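Local coordinates for piwi domain-containing protein (Vanderwaltozyma polyspora, PDB 5THE) that probably binds a guide RNA and serves target-RNA selection as the C-terminal lobe, with its Piwi domain, of a budding yeast Argonaute, at residues Q38-T43 and G66-S71; G60-K65 and R481-V486. All blocks are in the same frame, centred on the assembly; numbering follows the deposited sequence.

Interactions 1 and 2 lie side by side in the Argonaute C-terminal lobe, their centres about 12 Å apart. Their segments alternate along the chain: 38-43, 60-65, 66-71, then 481-486 more than 400 residues later. Segments 60-65 and 66-71 are consecutive parts of one loop between strands 43-44 and 77-85. Interaction 1 joins that loop to the turn between strands 37-38 and 43-44. Interaction 2 joins it to the Piwi-domain loop between helices 465-475 and 490-515, which contacts the RNA backbone. The two contacts share a hydrophobic seam, where Phe39 CZ lies 3.6 Å from Trp62 CD1 and Phe69 CD1 3.5 Å from Met64 CE. Segment 60-65 thus lies between the RNA-contacting loop and the turn 38-43.

Interaction 1: residues Q38-T43 and G66-S71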
ATOM      1  N   GLN A  38     -16.926   2.695   3.208  1.00 31.75           N
ATOM      2  CA  GLN A  38     -17.725   1.738   3.962  1.00 29.96           C
ATOM      3  C   GLN A  38     -17.018   1.379   5.264  1.00 27.12           C
ATOM      4  O   GLN A  38     -15.867   0.942   5.237  1.00 24.09           O
ATOM      5  CB  GLN A  38     -17.963   0.469   3.135  1.00 22.36           C
ATOM      6  CG  GLN A  38     -18.729  -0.607   3.880  1.00 23.81           C
ATOM      7  CD  GLN A  38     -20.198  -0.266   3.996  1.00 32.07           C
ATOM      8  OE1 GLN A  38     -20.867  -0.104   2.993  1.00 35.50           O
ATOM      9  NE2 GLN A  38     -20.702  -0.138   5.216  1.00 25.79           N
ATOM     10  N   PHE A  39     -17.715   1.536   6.392  1.00 27.05           N
ATOM     11  CA  PHE A  39     -17.290   1.009   7.683  1.00 24.33           C
ATOM     12  C   PHE A  39     -18.150  -0.207   8.028  1.00 27.63           C
ATOM     13  O   PHE A  39     -18.960  -0.664   7.217  1.00 25.11           O
ATOM     14  CB  PHE A  39     -17.371   2.101   8.759  1.00 21.37           C
ATOM     15  CG  PHE A  39     -16.777   3.410   8.329  1.00 24.07           C
ATOM     16  CD1 PHE A  39     -15.405   3.558   8.209  1.00 26.62           C
ATOM     17  CD2 PHE A  39     -17.595   4.487   8.026  1.00 29.00           C
ATOM     18  CE1 PHE A  39     -14.856   4.771   7.794  1.00 30.88           C
ATOM     19  CE2 PHE A  39     -17.055   5.696   7.615  1.00 31.07           C
ATOM     20  CZ  PHE A  39     -15.682   5.835   7.503  1.00 32.10           C
ATOM     21  N   LYS A  40     -17.977  -0.738   9.241  1.00 22.40           N
ATOM     22  CA  LYS A  40     -18.728  -1.932   9.625  1.00 28.48           C
ATOM     23  C   LYS A  40     -20.236  -1.699   9.542  1.00 24.35           C
ATOM     24  O   LYS A  40     -20.969  -2.511   8.972  1.00 29.84           O
ATOM     25  CB  LYS A  40     -18.357  -2.383  11.040  1.00 24.18           C
ATOM     26  CG  LYS A  40     -18.918  -3.754  11.356  1.00 29.06           C
ATOM     27  CD  LYS A  40     -18.575  -4.215  12.763  1.00 37.11           C
ATOM     28  CE  LYS A  40     -18.531  -5.732  12.800  1.00 43.52           C
ATOM     29  NZ  LYS A  40     -19.039  -6.271  14.079  1.00 54.01           N
ATOM     30  N   GLU A  41     -20.718  -0.604  10.103  1.00 21.26           N
ATOM     31  CA  GLU A  41     -22.156  -0.432  10.294  1.00 38.03           C
ATOM     32  C   GLU A  41     -22.628   0.928   9.811  1.00 44.17           C
ATOM     33  O   GLU A  41     -23.662   1.427  10.261  1.00 46.77           O
ATOM     34  CB  GLU A  41     -22.531  -0.626  11.762  1.00 46.67           C
ATOM     35  CG  GLU A  41     -22.042  -1.941  12.343  1.00 57.60           C
ATOM     36  CD  GLU A  41     -22.513  -2.166  13.755  1.00 66.65           C
ATOM     37  OE1 GLU A  41     -23.345  -3.070  13.958  1.00 70.26           O
ATOM     38  OE2 GLU A  41     -22.060  -1.431  14.659  1.00 75.15           O
ATOM     39  N   SER A  42     -21.887   1.535   8.894  1.00 37.26           N
ATOM     40  CA  SER A  42     -22.119   2.917   8.508  1.00 32.61           C
ATOM     41  C   SER A  42     -21.241   3.214   7.299  1.00 29.68           C
ATOM     42  O   SER A  42     -20.306   2.469   6.990  1.00 27.44           O
ATOM     43  CB  SER A  42     -21.813   3.867   9.674  1.00 33.01           C
ATOM     44  OG  SER A  42     -21.756   5.206   9.251  1.00 48.58           O
ATOM     45  N   THR A  43     -21.556   4.299   6.614  1.00 32.88           N
ATOM     46  CA  THR A  43     -20.790   4.719   5.455  1.00 32.62           C
ATOM     47  C   THR A  43     -20.412   6.181   5.620  1.00 36.43           C
ATOM     48  O   THR A  43     -20.966   6.897   6.460  1.00 31.56           O
ATOM     49  CB  THR A  43     -21.584   4.542   4.160  1.00 34.22           C
ATOM     50  OG1 THR A  43     -22.738   5.376   4.216  1.00 33.87           O
ATOM     51  CG2 THR A  43     -22.047   3.116   3.999  1.00 33.07           C
ATOM     52  N   GLY A  66     -16.574   6.835  16.352  1.00 34.71           N
ATOM     53  CA  GLY A  66     -17.920   6.341  16.148  1.00 32.28           C
ATOM     54  C   GLY A  66     -18.057   5.258  15.102  1.00 36.36           C
ATOM     55  O   GLY A  66     -19.173   4.788  14.870  1.00 37.75           O
ATOM     56  N   HIS A  67     -16.971   4.838  14.468  1.00 33.82           N
ATOM     57  CA  HIS A  67     -17.032   3.795  13.460  1.00 30.90           C
ATOM     58  C   HIS A  67     -16.274   2.568  13.935  1.00 30.27           C
ATOM     59  O   HIS A  67     -15.465   2.628  14.863  1.00 29.17           O
ATOM     60  CB  HIS A  67     -16.434   4.276  12.133  1.00 32.96           C
ATOM     61  CG  HIS A  67     -17.121   5.472  11.563  1.00 40.00           C
ATOM     62  ND1 HIS A  67     -18.472   5.497  11.301  1.00 38.56           N
ATOM     63  CD2 HIS A  67     -16.642   6.689  11.202  1.00 39.99           C
ATOM     64  CE1 HIS A  67     -18.799   6.675  10.801  1.00 40.77           C
ATOM     65  NE2 HIS A  67     -17.706   7.417  10.730  1.00 42.04           N
ATOM     66  N   GLN A  68     -16.523   1.455  13.265  1.00 27.00           N
ATOM     67  CA  GLN A  68     -15.792   0.231  13.535  1.00 29.75           C
ATOM     68  C   GLN A  68     -15.240  -0.344  12.239  1.00 26.75           C
ATOM     69  O   GLN A  68     -15.805  -0.152  11.157  1.00 28.94           O
ATOM     70  CB  GLN A  68     -16.677  -0.794  14.245  1.00 29.93           C
ATOM     71  CG  GLN A  68     -17.041  -0.355  15.655  1.00 35.98           C
ATOM     72  CD  GLN A  68     -17.898  -1.370  16.376  1.00 53.00           C
ATOM     73  OE1 GLN A  68     -18.564  -2.192  15.751  1.00 56.55           O
ATOM     74  NE2 GLN A  68     -17.891  -1.314  17.701  1.00 62.39           N
ATOM     75  N   PHE A  69     -14.109  -1.031  12.374  1.00 21.53           N
ATOM     76  CA  PHE A  69     -13.543  -1.781  11.268  1.00 26.25           C
ATOM     77  C   PHE A  69     -14.520  -2.839  10.788  1.00 26.27           C
ATOM     78  O   PHE A  69     -15.205  -3.481  11.589  1.00 22.59           O
ATOM     79  CB  PHE A  69     -12.241  -2.458  11.693  1.00 21.11           C
ATOM     80  CG  PHE A  69     -11.164  -1.496  12.109  1.00 22.05           C
ATOM     81  CD1 PHE A  69     -11.106  -0.215  11.563  1.00 26.77           C
ATOM     82  CD2 PHE A  69     -10.222  -1.865  13.044  1.00 28.66           C
ATOM     83  CE1 PHE A  69     -10.111   0.685  11.945  1.00 24.89           C
ATOM     84  CE2 PHE A  69      -9.205  -0.965  13.432  1.00 29.55           C
ATOM     85  CZ  PHE A  69      -9.157   0.306  12.872  1.00 26.78           C
ATOM     86  N   ILE A  70     -14.523  -3.061   9.473  1.00 26.84           N
ATOM     87  CA  ILE A  70     -15.461  -4.007   8.862  1.00 25.88           C
ATOM     88  C   ILE A  70     -15.237  -5.419   9.393  1.00 28.30           C
ATOM     89  O   ILE A  70     -16.191  -6.151   9.668  1.00 27.41           O
ATOM     90  CB  ILE A  70     -15.319  -3.966   7.327  1.00 26.14           C
ATOM     91  CG1 ILE A  70     -15.881  -2.663   6.768  1.00 25.95           C
ATOM     92  CG2 ILE A  70     -15.975  -5.190   6.676  1.00 25.69           C
ATOM     93  CD1 ILE A  70     -15.415  -2.362   5.342  1.00 31.00           C
ATOM     94  N   SER A  71     -13.979  -5.836   9.520  1.00 23.38           N
ATOM     95  CA  SER A  71     -13.670  -7.222   9.859  1.00 26.62           C
ATOM     96  C   SER A  71     -12.468  -7.241  10.786  1.00 29.83           C
ATOM     97  O   SER A  71     -11.389  -6.768  10.416  1.00 25.47           O
ATOM     98  CB  SER A  71     -13.388  -8.059   8.604  1.00 29.84           C
ATOM     99  OG  SER A  71     -12.965  -9.373   8.950  1.00 34.51           O
TER
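The backbones of Lys40 and Ile70 pass with their CA atoms 3.9 Å apart, and a single hydrogen bond joins the two loops, from Lys40 N to Gln68 O (3.0 Å, N-H...O angle 159°). Segment 38-43 is a tight turn between two short strands, closed by the backbone bond from Phe39 N to Ser42 O. Ile70 and Ser71 form a classic beta bulge opposite Ser245. Beside the backbone bond, Phe39 and His67 make a face-to-face stack, with planes at 13° and ring centroids 3.9 Å apart. The phenyl CD2 sits over the centre of the imidazole, while His67 CG lies toward the rim of the phenyl ring. His67 CB adds a CH-pi contact over the same phenyl ring. Phe39 CG, beside the backbone N (chi1 -46°), lies 3.9 Å from His67 CG. On the exposed side the aliphatic part of Lys40 runs past the backbone, its CB 3.4 Å from Phe69 O. Phe69 CB points away from segment 38-43, and the side chain touches Val235 and Met236 of helix 228-241. The Gln38 amide donates from NE2 to Phe39 O within its own turn. Ile70 CD1 lies 3.3 Å from Gln38 O and 4.0 Å from Gln38 CG.

Interaction 2: residues G60-K65 and R481-V486; sequences GNWNMK and RSTTSV. With nucleotides of chain B.
Trp62 packs over the Thr483 backbone where Asn61 and Thr484 form a single beta bridge between a Piwi-domain loop and the 60-65 loop. The bridge has two backbone hydrogen bonds, Trp62 N to Thr483 O (2.8 Å) and Ser485 N to Gly60 O (2.9 Å). The tight part is the indole. Its CG lies between the backbone N and the carbonyl carbon (chi1 61°), which places CG beside the Thr483 carbonyl oxygen. Thr483 O sits 3.2 Å above the ring plane, over the centre. Thr483 CB makes a CH-pi contact over the five-membered ring. Gly60 CA lies 3.4 Å from Ser485 OG, which bonds Ser441 O. The loose end is exposed Asn63, whose CA is 4.2 Å from Thr483 CB. Two waters bridge the segments. One donates to Trp62 O and bonds Thr483 OG1; the other donates to Gly60 O and Ser485 O. Segment 481-486 also contacts the RNA. Thr484 OG1 hydrogen-bonds O2' of A4 of chain B (2.7 Å). The guanidinium of Arg481 uses its edge, with NE (2.7 Å) and NH2 (2.8 Å) both donating to OP1 of A4 of chain B.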
ATOM      1  N   GLY A  60     -12.344  12.814   1.239  1.00 19.44           N
ATOM      2  CA  GLY A  60     -11.105  12.055   1.302  1.00 19.94           C
ATOM      3  C   GLY A  60     -10.360  12.231   2.603  1.00 23.30           C
ATOM      4  O   GLY A  60      -9.130  12.149   2.627  1.00 26.03           O
ATOM      5  N   ASN A  61     -11.071  12.474   3.701  1.00 23.11           N
ATOM      6  CA  ASN A  61     -10.414  12.885   4.942  1.00 21.24           C
ATOM      7  C   ASN A  61     -11.458  12.671   6.040  1.00 26.70           C
ATOM      8  O   ASN A  61     -12.244  13.566   6.334  1.00 28.45           O
ATOM      9  CB  ASN A  61      -9.961  14.338   4.880  1.00 18.58           C
ATOM     10  CG  ASN A  61      -9.244  14.812   6.154  1.00 27.07           C
ATOM     11  OD1 ASN A  61      -9.317  15.977   6.509  1.00 28.76           O
ATOM     12  ND2 ASN A  61      -8.586  13.934   6.826  1.00 20.50           N
ATOM     13  N   TRP A  62     -11.465  11.478   6.613  1.00 21.73           N
ATOM     14  CA  TRP A  62     -12.444  11.152   7.647  1.00 25.44           C
ATOM     15  C   TRP A  62     -11.682  10.718   8.897  1.00 26.42           C
ATOM     16  O   TRP A  62     -10.462  10.851   8.978  1.00 26.31           O
ATOM     17  CB  TRP A  62     -13.429  10.082   7.147  1.00 19.95           C
ATOM     18  CG  TRP A  62     -12.753   8.778   6.791  1.00 23.92           C
ATOM     19  CD1 TRP A  62     -12.568   7.692   7.607  1.00 18.38           C
ATOM     20  CD2 TRP A  62     -12.148   8.444   5.536  1.00 21.66           C
ATOM     21  NE1 TRP A  62     -11.888   6.704   6.929  1.00 20.76           N
ATOM     22  CE2 TRP A  62     -11.619   7.141   5.660  1.00 22.16           C
ATOM     23  CE3 TRP A  62     -11.993   9.125   4.323  1.00 22.32           C
ATOM     24  CZ2 TRP A  62     -10.962   6.504   4.616  1.00 28.20           C
ATOM     25  CZ3 TRP A  62     -11.338   8.489   3.285  1.00 22.06           C
ATOM     26  CH2 TRP A  62     -10.829   7.194   3.439  1.00 25.26           C
ATOM     27  N   ASN A  63     -12.415  10.215   9.884  1.00 32.50           N
ATOM     28  CA  ASN A  63     -11.776   9.632  11.052  1.00 39.42           C
ATOM     29  C   ASN A  63     -12.654   8.496  11.550  1.00 37.18           C
ATOM     30  O   ASN A  63     -13.819   8.367  11.165  1.00 38.93           O
ATOM     31  CB  ASN A  63     -11.532  10.676  12.141  1.00 40.89           C
ATOM     32  CG  ASN A  63     -12.804  11.193  12.720  1.00 47.63           C
ATOM     33  OD1 ASN A  63     -13.346  10.610  13.648  1.00 54.74           O
ATOM     34  ND2 ASN A  63     -13.312  12.279  12.163  1.00 54.75           N
ATOM     35  N   MET A  64     -12.073   7.657  12.404  1.00 38.29           N
ATOM     36  CA  MET A  64     -12.737   6.440  12.850  1.00 35.51           C
ATOM     37  C   MET A  64     -13.706   6.665  14.004  1.00 33.49           C
ATOM     38  O   MET A  64     -14.457   5.745  14.325  1.00 32.10           O
ATOM     39  CB  MET A  64     -11.691   5.389  13.249  1.00 31.51           C
ATOM     40  CG  MET A  64     -11.095   4.642  12.069  1.00 29.24           C
ATOM     41  SD  MET A  64     -12.384   3.968  10.994  1.00 35.82           S
ATOM     42  CE  MET A  64     -13.105   2.652  11.991  1.00 30.97           C
ATOM     43  N   LYS A  65     -13.722   7.849  14.620  1.00 31.68           N
ATOM     44  CA  LYS A  65     -14.575   8.085  15.784  1.00 34.78           C
ATOM     45  C   LYS A  65     -16.021   7.693  15.495  1.00 34.60           C
ATOM     46  O   LYS A  65     -16.619   8.137  14.510  1.00 35.12           O
ATOM     47  CB  LYS A  65     -14.496   9.557  16.205  1.00 38.26           C
ATOM     48  CG  LYS A  65     -15.345   9.905  17.421  1.00 48.74           C
ATOM     49  CD  LYS A  65     -14.893  11.221  18.051  1.00 60.82           C
ATOM     50  CE  LYS A  65     -15.763  11.597  19.246  1.00 65.30           C
ATOM     51  NZ  LYS A  65     -17.194  11.706  18.856  1.00 66.92           N
ATOM     52  N   ARG A 481      -4.311   1.795   5.916  1.00 22.04           N
ATOM     53  CA  ARG A 481      -3.724   2.339   7.139  1.00 25.37           C
ATOM     54  C   ARG A 481      -3.906   3.849   7.288  1.00 26.20           C
ATOM     55  O   ARG A 481      -3.323   4.449   8.198  1.00 18.35           O
ATOM     56  CB  ARG A 481      -2.240   1.961   7.242  1.00 23.93           C
ATOM     57  CG  ARG A 481      -1.271   2.794   6.422  1.00 21.13           C
ATOM     58  CD  ARG A 481       0.173   2.342   6.647  1.00 18.46           C
ATOM     59  NE  ARG A 481       1.112   3.204   5.938  1.00 23.25           N
ATOM     60  CZ  ARG A 481       2.406   2.946   5.765  1.00 22.92           C
ATOM     61  NH1 ARG A 481       2.950   1.824   6.233  1.00 23.24           N
ATOM     62  NH2 ARG A 481       3.158   3.817   5.115  1.00 21.33           N
ATOM     63  N   SER A 482      -4.737   4.481   6.466  1.00 22.35           N
ATOM     64  CA  SER A 482      -5.020   5.891   6.658  1.00 19.54           C
ATOM     65  C   SER A 482      -6.518   6.116   6.564  1.00 25.64           C
ATOM     66  O   SER A 482      -7.252   5.310   5.991  1.00 29.09           O
ATOM     67  CB  SER A 482      -4.276   6.764   5.638  1.00 26.39           C
ATOM     68  OG  SER A 482      -4.902   6.695   4.371  1.00 38.86           O
ATOM     69  N   THR A 483      -6.971   7.217   7.166  1.00 22.77           N
ATOM     70  CA  THR A 483      -8.367   7.645   7.062  1.00 24.20           C
ATOM     71  C   THR A 483      -8.505   8.760   6.043  1.00 24.03           C
ATOM     72  O   THR A 483      -9.287   9.699   6.204  1.00 19.39           O
ATOM     73  CB  THR A 483      -8.891   8.071   8.428  1.00 25.98           C
ATOM     74  OG1 THR A 483      -8.034   9.082   8.984  1.00 23.41           O
ATOM     75  CG2 THR A 483      -8.896   6.867   9.368  1.00 19.94           C
ATOM     76  N   THR A 484      -7.701   8.685   4.983  1.00 21.65           N
ATOM     77  CA  THR A 484      -7.680   9.703   3.949  1.00 24.20           C
ATOM     78  C   THR A 484      -7.643   9.004   2.607  1.00 26.09           C
ATOM     79  O   THR A 484      -7.232   7.847   2.515  1.00 21.75           O
ATOM     80  CB  THR A 484      -6.452  10.606   4.070  1.00 25.17           C
ATOM     81  OG1 THR A 484      -5.287   9.791   3.919  1.00 20.52           O
ATOM     82  CG2 THR A 484      -6.411  11.330   5.448  1.00 25.39           C
ATOM     83  N   SER A 485      -8.065   9.715   1.561  1.00 22.09           N
ATOM     84  CA  SER A 485      -7.698   9.305   0.212  1.00 25.35           C
ATOM     85  C   SER A 485      -6.239   9.691  -0.029  1.00 23.56           C
ATOM     86  O   SER A 485      -5.829  10.823   0.259  1.00 25.10           O
ATOM     87  CB  SER A 485      -8.621   9.935  -0.832  1.00 21.36           C
ATOM     88  OG  SER A 485      -8.575  11.353  -0.789  1.00 23.54           O
ATOM     89  N   VAL A 486      -5.444   8.743  -0.519  1.00 20.62           N
ATOM     90  CA  VAL A 486      -4.020   8.993  -0.724  1.00 19.83           C
ATOM     91  C   VAL A 486      -3.762   9.446  -2.156  1.00 19.73           C
ATOM     92  O   VAL A 486      -4.683   9.512  -2.982  1.00 22.25           O
ATOM     93  CB  VAL A 486      -3.190   7.752  -0.355  1.00 26.00           C
ATOM     94  CG1 VAL A 486      -3.296   7.505   1.146  1.00 21.88           C
ATOM     95  CG2 VAL A 486      -3.672   6.533  -1.132  1.00 18.87           C
TER
ATOM     96  P     A B   4       1.008   7.072   5.646  1.00 23.34           P
ATOM     97  OP1   A B   4       1.140   5.763   4.953  1.00 26.22           O
ATOM     98  OP2   A B   4       2.148   7.713   6.312  1.00 26.53           O
ATOM     99  O5'   A B   4       0.380   8.111   4.618  1.00 25.45           O
ATOM    100  C5'   A B   4      -0.929   7.905   4.121  1.00 22.47           C
ATOM    101  C4'   A B   4      -1.761   9.154   4.196  1.00 19.97           C
ATOM    102  O4'   A B   4      -1.939   9.558   5.572  1.00 23.30           O
ATOM    103  C3'   A B   4      -1.186  10.381   3.518  1.00 21.09           C
ATOM    104  O3'   A B   4      -1.406  10.340   2.123  1.00 22.41           O
ATOM    105  C2'   A B   4      -1.919  11.512   4.230  1.00 24.34           C
ATOM    106  O2'   A B   4      -3.253  11.625   3.747  1.00 25.47           O
ATOM    107  C1'   A B   4      -1.981  10.959   5.660  1.00 27.65           C
ATOM    108  N9    A B   4      -0.823  11.373   6.460  1.00 32.26           N
ATOM    109  C8    A B   4       0.450  10.866   6.388  1.00 35.12           C
ATOM    110  N7    A B   4       1.289  11.421   7.227  1.00 36.67           N
ATOM    111  C5    A B   4       0.507  12.348   7.892  1.00 37.94           C
ATOM    112  C6    A B   4       0.828  13.239   8.907  1.00 44.42           C
ATOM    113  N6    A B   4       2.070  13.315   9.399  1.00 48.21           N
ATOM    114  N1    A B   4      -0.168  14.026   9.377  1.00 54.27           N
ATOM    115  C2    A B   4      -1.403  13.901   8.844  1.00 56.16           C
ATOM    116  N3    A B   4      -1.833  13.082   7.878  1.00 43.10           N
ATOM    117  C4    A B   4      -0.803  12.335   7.440  1.00 41.80           C
ATOM    118  P     A B   3       3.013   4.722  10.103  1.00 23.50           P
ATOM    119  OP1   A B   3       3.149   3.498   9.257  1.00 27.49           O
ATOM    120  OP2   A B   3       4.199   5.586  10.382  1.00 22.67           O
ATOM    121  O5'   A B   3       1.841   5.650   9.543  1.00 24.31           O
ATOM    122  C5'   A B   3       0.589   5.079   9.198  1.00 23.69           C
ATOM    123  C4'   A B   3      -0.454   6.137   8.974  1.00 25.00           C
ATOM    124  O4'   A B   3      -0.774   6.823  10.213  1.00 26.09           O
ATOM    125  C3'   A B   3      -0.064   7.258   8.030  1.00 24.04           C
ATOM    126  O3'   A B   3      -0.188   6.864   6.688  1.00 26.15           O
ATOM    127  C2'   A B   3      -1.033   8.359   8.425  1.00 25.10           C
ATOM    128  O2'   A B   3      -2.322   8.106   7.878  1.00 25.57           O
ATOM    129  C1'   A B   3      -1.087   8.171   9.943  1.00 25.12           C
ATOM    130  N9    A B   3      -0.058   9.004  10.563  1.00 28.26           N
ATOM    131  C8    A B   3       1.291   8.734  10.663  1.00 25.37           C
ATOM    132  N7    A B   3       1.962   9.712  11.221  1.00 32.29           N
ATOM    133  C5    A B   3       0.996  10.663  11.493  1.00 28.78           C
ATOM    134  C6    A B   3       1.100  11.920  12.076  1.00 39.47           C
ATOM    135  N6    A B   3       2.278  12.406  12.507  1.00 46.28           N
ATOM    136  N1    A B   3      -0.046  12.623  12.199  1.00 45.71           N
ATOM    137  C2    A B   3      -1.198  12.083  11.748  1.00 47.56           C
ATOM    138  N3    A B   3      -1.425  10.902  11.164  1.00 31.83           N
ATOM    139  C4    A B   3      -0.257  10.249  11.074  1.00 34.41           C
ATOM    140  P     A B   5      -0.227  10.620   1.078  1.00 21.39           P
ATOM    141  OP1   A B   5      -0.850  10.360  -0.250  1.00 22.60           O
ATOM    142  OP2   A B   5       0.998   9.910   1.500  1.00 24.23           O
ATOM    143  O5'   A B   5      -0.015  12.187   1.174  1.00 20.46           O
ATOM    144  C5'   A B   5      -1.086  13.064   0.873  1.00 21.89           C
ATOM    145  C4'   A B   5      -0.836  14.440   1.431  1.00 20.39           C
ATOM    146  O4'   A B   5      -0.754  14.370   2.876  1.00 25.65           O
ATOM    147  C3'   A B   5       0.477  15.081   1.009  1.00 15.95           C
ATOM    148  O3'   A B   5       0.351  15.723  -0.240  1.00 19.56           O
ATOM    149  C2'   A B   5       0.773  16.040   2.156  1.00 23.58           C
ATOM    150  O2'   A B   5       0.004  17.224   2.028  1.00 26.98           O
ATOM    151  C1'   A B   5       0.220  15.267   3.351  1.00 26.39           C
ATOM    152  N9    A B   5       1.262  14.494   4.033  1.00 34.23           N
ATOM    153  C8    A B   5       1.739  13.238   3.743  1.00 29.59           C
ATOM    154  N7    A B   5       2.680  12.854   4.573  1.00 36.78           N
ATOM    155  C5    A B   5       2.818  13.927   5.443  1.00 43.74           C
ATOM    156  C6    A B   5       3.650  14.133   6.547  1.00 58.18           C
ATOM    157  N6    A B   5       4.533  13.219   6.950  1.00 58.55           N
ATOM    158  N1    A B   5       3.531  15.320   7.202  1.00 70.29           N
ATOM    159  C2    A B   5       2.631  16.225   6.767  1.00 67.86           C
ATOM    160  N3    A B   5       1.786  16.137   5.737  1.00 50.54           N
ATOM    161  C4    A B   5       1.949  14.951   5.122  1.00 40.70           C
TER
HETATM  162  O   HOH W   1      -6.771  12.894   1.437  1.00 19.31           O
HETATM  163  O   HOH W   2      -8.208  11.823   8.458  1.00 41.72           O